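Local coordinates for protein probable L,D-transpeptidase 3 (Mycobacterium tuberculosis, PDB 6D4K) that is a probable L,D-transpeptidase that may carry out still unidentified cross-linking reactions in the cell wall, possibly anchoring proteins to peptidoglycan, and is acylated by the beta-lactam faropenem, at residues A[64-69]-A[76-81]; A[200-205]-A[220-225]. All coordinates share one frame; numbering follows the deposited sequence.

Contact 1. Residues A[64-69]-A[76-81]; sequences RAVEVK and GKFEWL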
# COMPACT_ATOMS: atom_id res chain seq x y z
N ARG A 64 -4.45 25.28 -6.00
CA ARG A 64 -3.83 26.41 -5.32
C ARG A 64 -4.60 26.77 -4.05
O ARG A 64 -4.00 27.10 -3.02
CB ARG A 64 -3.72 27.61 -6.27
CG ARG A 64 -2.75 27.37 -7.43
CD ARG A 64 -2.37 28.65 -8.16
NE ARG A 64 -3.53 29.35 -8.70
CZ ARG A 64 -4.05 29.13 -9.90
NH1 ARG A 64 -3.52 28.23 -10.72
NH2 ARG A 64 -5.12 29.83 -10.30
N ALA A 65 -5.94 26.64 -4.10
CA ALA A 65 -6.74 26.96 -2.93
C ALA A 65 -6.48 25.98 -1.79
O ALA A 65 -6.64 26.35 -0.62
CB ALA A 65 -8.22 26.98 -3.29
N VAL A 66 -6.05 24.75 -2.10
CA VAL A 66 -5.84 23.73 -1.08
C VAL A 66 -4.35 23.42 -0.95
O VAL A 66 -3.95 22.32 -0.56
CB VAL A 66 -6.69 22.47 -1.34
CG1 VAL A 66 -8.17 22.85 -1.41
CG2 VAL A 66 -6.25 21.73 -2.62
N GLU A 67 -3.51 24.40 -1.28
CA GLU A 67 -2.06 24.30 -1.17
C GLU A 67 -1.65 23.61 0.12
O GLU A 67 -2.07 24.00 1.22
CB GLU A 67 -1.50 25.73 -1.19
CG GLU A 67 0.02 25.82 -1.17
CD GLU A 67 0.53 27.24 -1.01
OE1 GLU A 67 -0.29 28.16 -0.84
OE2 GLU A 67 1.76 27.43 -1.06
N VAL A 68 -0.85 22.55 0.00
CA VAL A 68 -0.44 21.77 1.17
C VAL A 68 0.88 22.31 1.70
O VAL A 68 1.90 22.32 0.99
CB VAL A 68 -0.33 20.28 0.83
CG1 VAL A 68 0.17 19.50 2.05
CG2 VAL A 68 -1.68 19.75 0.32
N LYS A 69 0.89 22.74 2.96
CA LYS A 69 2.09 23.25 3.62
C LYS A 69 2.31 22.45 4.89
O LYS A 69 1.53 22.56 5.85
CB LYS A 69 1.97 24.75 3.90
CG LYS A 69 1.76 25.59 2.65
CD LYS A 69 1.20 26.97 2.98
CE LYS A 69 2.31 27.96 3.29
NZ LYS A 69 2.57 28.90 2.15
N GLY A 76 5.31 17.60 -3.14
CA GLY A 76 4.39 16.55 -3.54
C GLY A 76 3.66 16.89 -4.82
O GLY A 76 3.91 17.91 -5.46
N LYS A 77 2.75 15.99 -5.20
CA LYS A 77 2.03 16.12 -6.45
C LYS A 77 0.56 15.81 -6.24
O LYS A 77 0.22 14.85 -5.54
CB LYS A 77 2.60 15.17 -7.51
CG LYS A 77 4.01 15.51 -7.96
CD LYS A 77 4.65 14.35 -8.72
CE LYS A 77 6.03 14.72 -9.23
NZ LYS A 77 6.97 14.88 -8.10
N PHE A 78 -0.32 16.59 -6.87
CA PHE A 78 -1.75 16.36 -6.78
C PHE A 78 -2.22 15.33 -7.80
O PHE A 78 -1.79 15.35 -8.96
CB PHE A 78 -2.52 17.66 -7.02
CG PHE A 78 -2.50 18.62 -5.86
CD1 PHE A 78 -3.21 18.35 -4.70
CD2 PHE A 78 -1.78 19.81 -5.94
CE1 PHE A 78 -3.21 19.25 -3.64
CE2 PHE A 78 -1.76 20.70 -4.88
CZ PHE A 78 -2.48 20.43 -3.73
N GLU A 79 -3.10 14.43 -7.35
CA GLU A 79 -3.77 13.47 -8.22
C GLU A 79 -5.25 13.51 -7.89
O GLU A 79 -5.63 13.37 -6.73
CB GLU A 79 -3.27 12.05 -7.96
CG GLU A 79 -1.78 11.83 -8.09
CD GLU A 79 -1.39 10.40 -7.78
OE1 GLU A 79 -2.20 9.68 -7.15
OE2 GLU A 79 -0.27 9.99 -8.18
N TRP A 80 -6.09 13.68 -8.90
CA TRP A 80 -7.53 13.73 -8.69
C TRP A 80 -8.09 12.31 -8.68
O TRP A 80 -7.93 11.56 -9.65
CB TRP A 80 -8.20 14.61 -9.75
CG TRP A 80 -7.90 16.05 -9.48
CD1 TRP A 80 -6.76 16.72 -9.80
CD2 TRP A 80 -8.72 16.98 -8.77
NE1 TRP A 80 -6.82 18.02 -9.35
CE2 TRP A 80 -8.02 18.20 -8.71
CE3 TRP A 80 -9.99 16.89 -8.17
CZ2 TRP A 80 -8.53 19.34 -8.08
CZ3 TRP A 80 -10.52 18.02 -7.57
CH2 TRP A 80 -9.78 19.23 -7.50
N LEU A 81 -8.71 11.93 -7.56
CA LEU A 81 -9.32 10.61 -7.42
C LEU A 81 -10.77 10.58 -7.86
O LEU A 81 -11.27 9.53 -8.28
CB LEU A 81 -9.22 10.13 -5.96
CG LEU A 81 -7.82 10.13 -5.36
CD1 LEU A 81 -7.80 9.52 -3.96
CD2 LEU A 81 -6.85 9.40 -6.27
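The far end of the Phe78 ring reaches into the bend of 64-69 and meets Val66 and Val68 there. From Val66 come two atoms: the methyl CG2, 4.1 Å from Phe78 CE1, and the backbone oxygen, with Val66 O 4.0 Å from Phe78 CZ. That oxygen sits at the ring edge, close to the ring plane. Val68 adds its CG2, 4.2 Å from Phe78 CZ, on an oblique line to the ring. With CG turned anti to its own carbonyl carbon (chi1 -76°), Phe78 sends its ring off strand 76-80 toward these valines. No hydrogen bond spans the two segments, and the contact is mainly apolar, with at most a weak electrostatic attraction between Val66 O and the ring edge.

This packing belongs to the Ig-like beta-sandwich of the N-terminal domain. Strand 76-80 is an outermost strand of one sheet and strand 68-71 of the other, so Phe78 bridges the two at their margin. Helix 59-65 ends just before Val66, the first residue to leave helical geometry, and Glu67 N bonds back to Arg64 O at 3.2 Å across the turn from which Val66 O meets the ring. Further out, Trp88 of strand 85-90 packs edge-to-face with Phe78 and also touches Val68. Val66 continues inward onto Val47 and Phe49, while Val68 rests on Leu102. The neighbouring Trp80 is bonded through NE1 to Glu63 OE2, which ties strand 76-80 to helix 59-65.

Contact 2. Residues A[200-205]-A[220-225]; sequences YRLSVD and APWALP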
# COMPACT_ATOMS: atom_id res chain seq x y z
N TYR A 200 -11.02 -17.81 -10.57
CA TYR A 200 -10.80 -18.26 -9.20
C TYR A 200 -11.66 -17.43 -8.26
O TYR A 200 -12.11 -16.33 -8.60
CB TYR A 200 -9.32 -18.16 -8.81
CG TYR A 200 -8.71 -16.78 -8.97
CD1 TYR A 200 -8.87 -15.81 -7.99
CD2 TYR A 200 -7.97 -16.46 -10.09
CE1 TYR A 200 -8.31 -14.56 -8.13
CE2 TYR A 200 -7.41 -15.21 -10.24
CZ TYR A 200 -7.58 -14.26 -9.26
OH TYR A 200 -7.02 -13.01 -9.40
N ARG A 201 -11.89 -17.99 -7.08
CA ARG A 201 -12.54 -17.27 -5.98
C ARG A 201 -11.89 -17.77 -4.70
O ARG A 201 -12.07 -18.93 -4.31
CB ARG A 201 -14.04 -17.51 -5.96
CG ARG A 201 -14.74 -16.89 -4.77
CD ARG A 201 -16.23 -17.19 -4.80
NE ARG A 201 -16.85 -16.94 -3.50
CZ ARG A 201 -17.51 -15.83 -3.18
NH1 ARG A 201 -17.64 -14.86 -4.07
NH2 ARG A 201 -18.04 -15.71 -1.97
N LEU A 202 -11.14 -16.89 -4.04
CA LEU A 202 -10.33 -17.24 -2.89
C LEU A 202 -10.80 -16.46 -1.67
O LEU A 202 -11.31 -15.35 -1.78
CB LEU A 202 -8.87 -16.86 -3.15
CG LEU A 202 -8.25 -17.35 -4.45
CD1 LEU A 202 -7.07 -16.49 -4.85
CD2 LEU A 202 -7.84 -18.81 -4.32
N SER A 203 -10.62 -17.07 -0.51
CA SER A 203 -10.72 -16.37 0.76
C SER A 203 -9.30 -16.15 1.25
O SER A 203 -8.55 -17.11 1.44
CB SER A 203 -11.52 -17.18 1.78
OG SER A 203 -11.65 -16.44 2.98
N VAL A 204 -8.94 -14.88 1.44
CA VAL A 204 -7.57 -14.48 1.72
C VAL A 204 -7.50 -14.04 3.18
O VAL A 204 -8.23 -13.13 3.60
CB VAL A 204 -7.12 -13.35 0.78
CG1 VAL A 204 -5.76 -12.83 1.19
CG2 VAL A 204 -7.09 -13.86 -0.66
N ASP A 205 -6.61 -14.68 3.95
CA ASP A 205 -6.60 -14.51 5.40
C ASP A 205 -6.16 -13.11 5.80
O ASP A 205 -6.87 -12.41 6.54
CB ASP A 205 -5.70 -15.57 6.03
CG ASP A 205 -6.09 -15.89 7.46
OD1 ASP A 205 -6.80 -15.08 8.09
OD2 ASP A 205 -5.68 -16.96 7.95
N ALA A 220 -0.92 -16.49 0.89
CA ALA A 220 -1.26 -17.38 -0.22
C ALA A 220 -0.78 -18.79 0.08
O ALA A 220 0.16 -19.30 -0.54
CB ALA A 220 -0.66 -16.84 -1.53
N PRO A 221 -1.42 -19.47 1.03
CA PRO A 221 -0.94 -20.81 1.43
C PRO A 221 -0.96 -21.84 0.32
O PRO A 221 -0.13 -22.75 0.32
CB PRO A 221 -1.86 -21.18 2.61
CG PRO A 221 -3.05 -20.28 2.48
CD PRO A 221 -2.59 -19.03 1.81
N TRP A 222 -1.89 -21.73 -0.63
CA TRP A 222 -1.89 -22.64 -1.77
C TRP A 222 -0.69 -22.43 -2.68
O TRP A 222 -0.38 -23.30 -3.50
CB TRP A 222 -3.17 -22.43 -2.59
CG TRP A 222 -3.24 -21.04 -3.12
CD1 TRP A 222 -2.74 -20.60 -4.31
CD2 TRP A 222 -3.82 -19.90 -2.47
NE1 TRP A 222 -2.99 -19.25 -4.45
CE2 TRP A 222 -3.64 -18.80 -3.33
CE3 TRP A 222 -4.47 -19.71 -1.25
CZ2 TRP A 222 -4.10 -17.53 -3.02
CZ3 TRP A 222 -4.92 -18.44 -0.93
CH2 TRP A 222 -4.74 -17.37 -1.81
N ALA A 223 0.00 -21.29 -2.55
CA ALA A 223 1.09 -20.92 -3.44
C ALA A 223 2.47 -21.13 -2.82
O ALA A 223 3.46 -20.58 -3.31
CB ALA A 223 0.94 -19.47 -3.90
N LEU A 224 2.55 -21.91 -1.74
CA LEU A 224 3.81 -22.12 -1.03
C LEU A 224 4.96 -22.59 -1.91
O LEU A 224 6.06 -22.02 -1.80
CB LEU A 224 3.58 -23.05 0.17
CG LEU A 224 3.43 -22.38 1.53
CD1 LEU A 224 2.55 -21.17 1.41
CD2 LEU A 224 2.86 -23.37 2.52
N PRO A 225 4.80 -23.60 -2.77
CA PRO A 225 5.97 -24.12 -3.51
C PRO A 225 6.63 -23.10 -4.42
O PRO A 225 7.79 -23.30 -4.81
CB PRO A 225 5.39 -25.30 -4.31
CG PRO A 225 4.16 -25.68 -3.58
CD PRO A 225 3.60 -24.41 -3.05
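Leu202 lays both of its methyl groups against the indole of Trp222, joining strand 201-204, paired antiparallel with strand 183-186 in a two-stranded sheet of the L,D-transpeptidase (YkuD) catalytic domain, to the 3-10 turn that follows strand 216-219. The tight part of the contact lies here. Both methyls sit on one face of the benzo ring. Leu202 CD1 is above the CZ2-CH2 rim, 3.6 Å from Trp222 CZ2 and 3.9 Å from Trp222 CH2. Leu202 CD2 stands over the six-membered ring, in a CH-pi contact 4.2 Å from its centroid and 10° off its normal. Trp222 has its CG between the backbone N and carbonyl carbon (chi1 62°), a setting that folds the indole back over its own chain. The opposite face is consequently taken by Ala220 CA, leaving the benzo ring sandwiched between Leu202 and the start of its own turn.

Toward Val204 the fit is looser: its CG2 only grazes the indole edge. Val204 is nevertheless buried, packing on Met185 of strand 183-186 and on His218, the predicted proton donor/acceptor. Val204 thus stands between the Trp222 edge and the predicted active-site histidine. Trp222 as a whole remains exposed to solvent, and Ser203, between the two touching residues, points away from the turn. Asp205, at the corner after the strand, is bound through its carboxylate to Arg181 and Arg241. The turn itself is closed by a backbone bond from Ala223 N to Ala220 O, 2.8 Å long.

In the fold
Contacts 1 and 2 lie on opposite sides of the chain's centre, their own centres about 38 Å apart, and share no structural element: 64-69/76-81 belongs to the Ig-like domain, 200-205/220-225 to the catalytic domain. Each is partly buried, bonded by no hydrogen bond across it, and built on one aromatic side chain meeting two aliphatic ones. The chemistry differs in detail. In contact 1 the aromatic ring is only partly exposed and has a carbonyl oxygen at its edge, between two sheets of a sandwich. In contact 2 the indole is exposed and receives a methyl over its face, and the contact borders the predicted active-site histidine, whereas contact 1 is remote from the annotated sites.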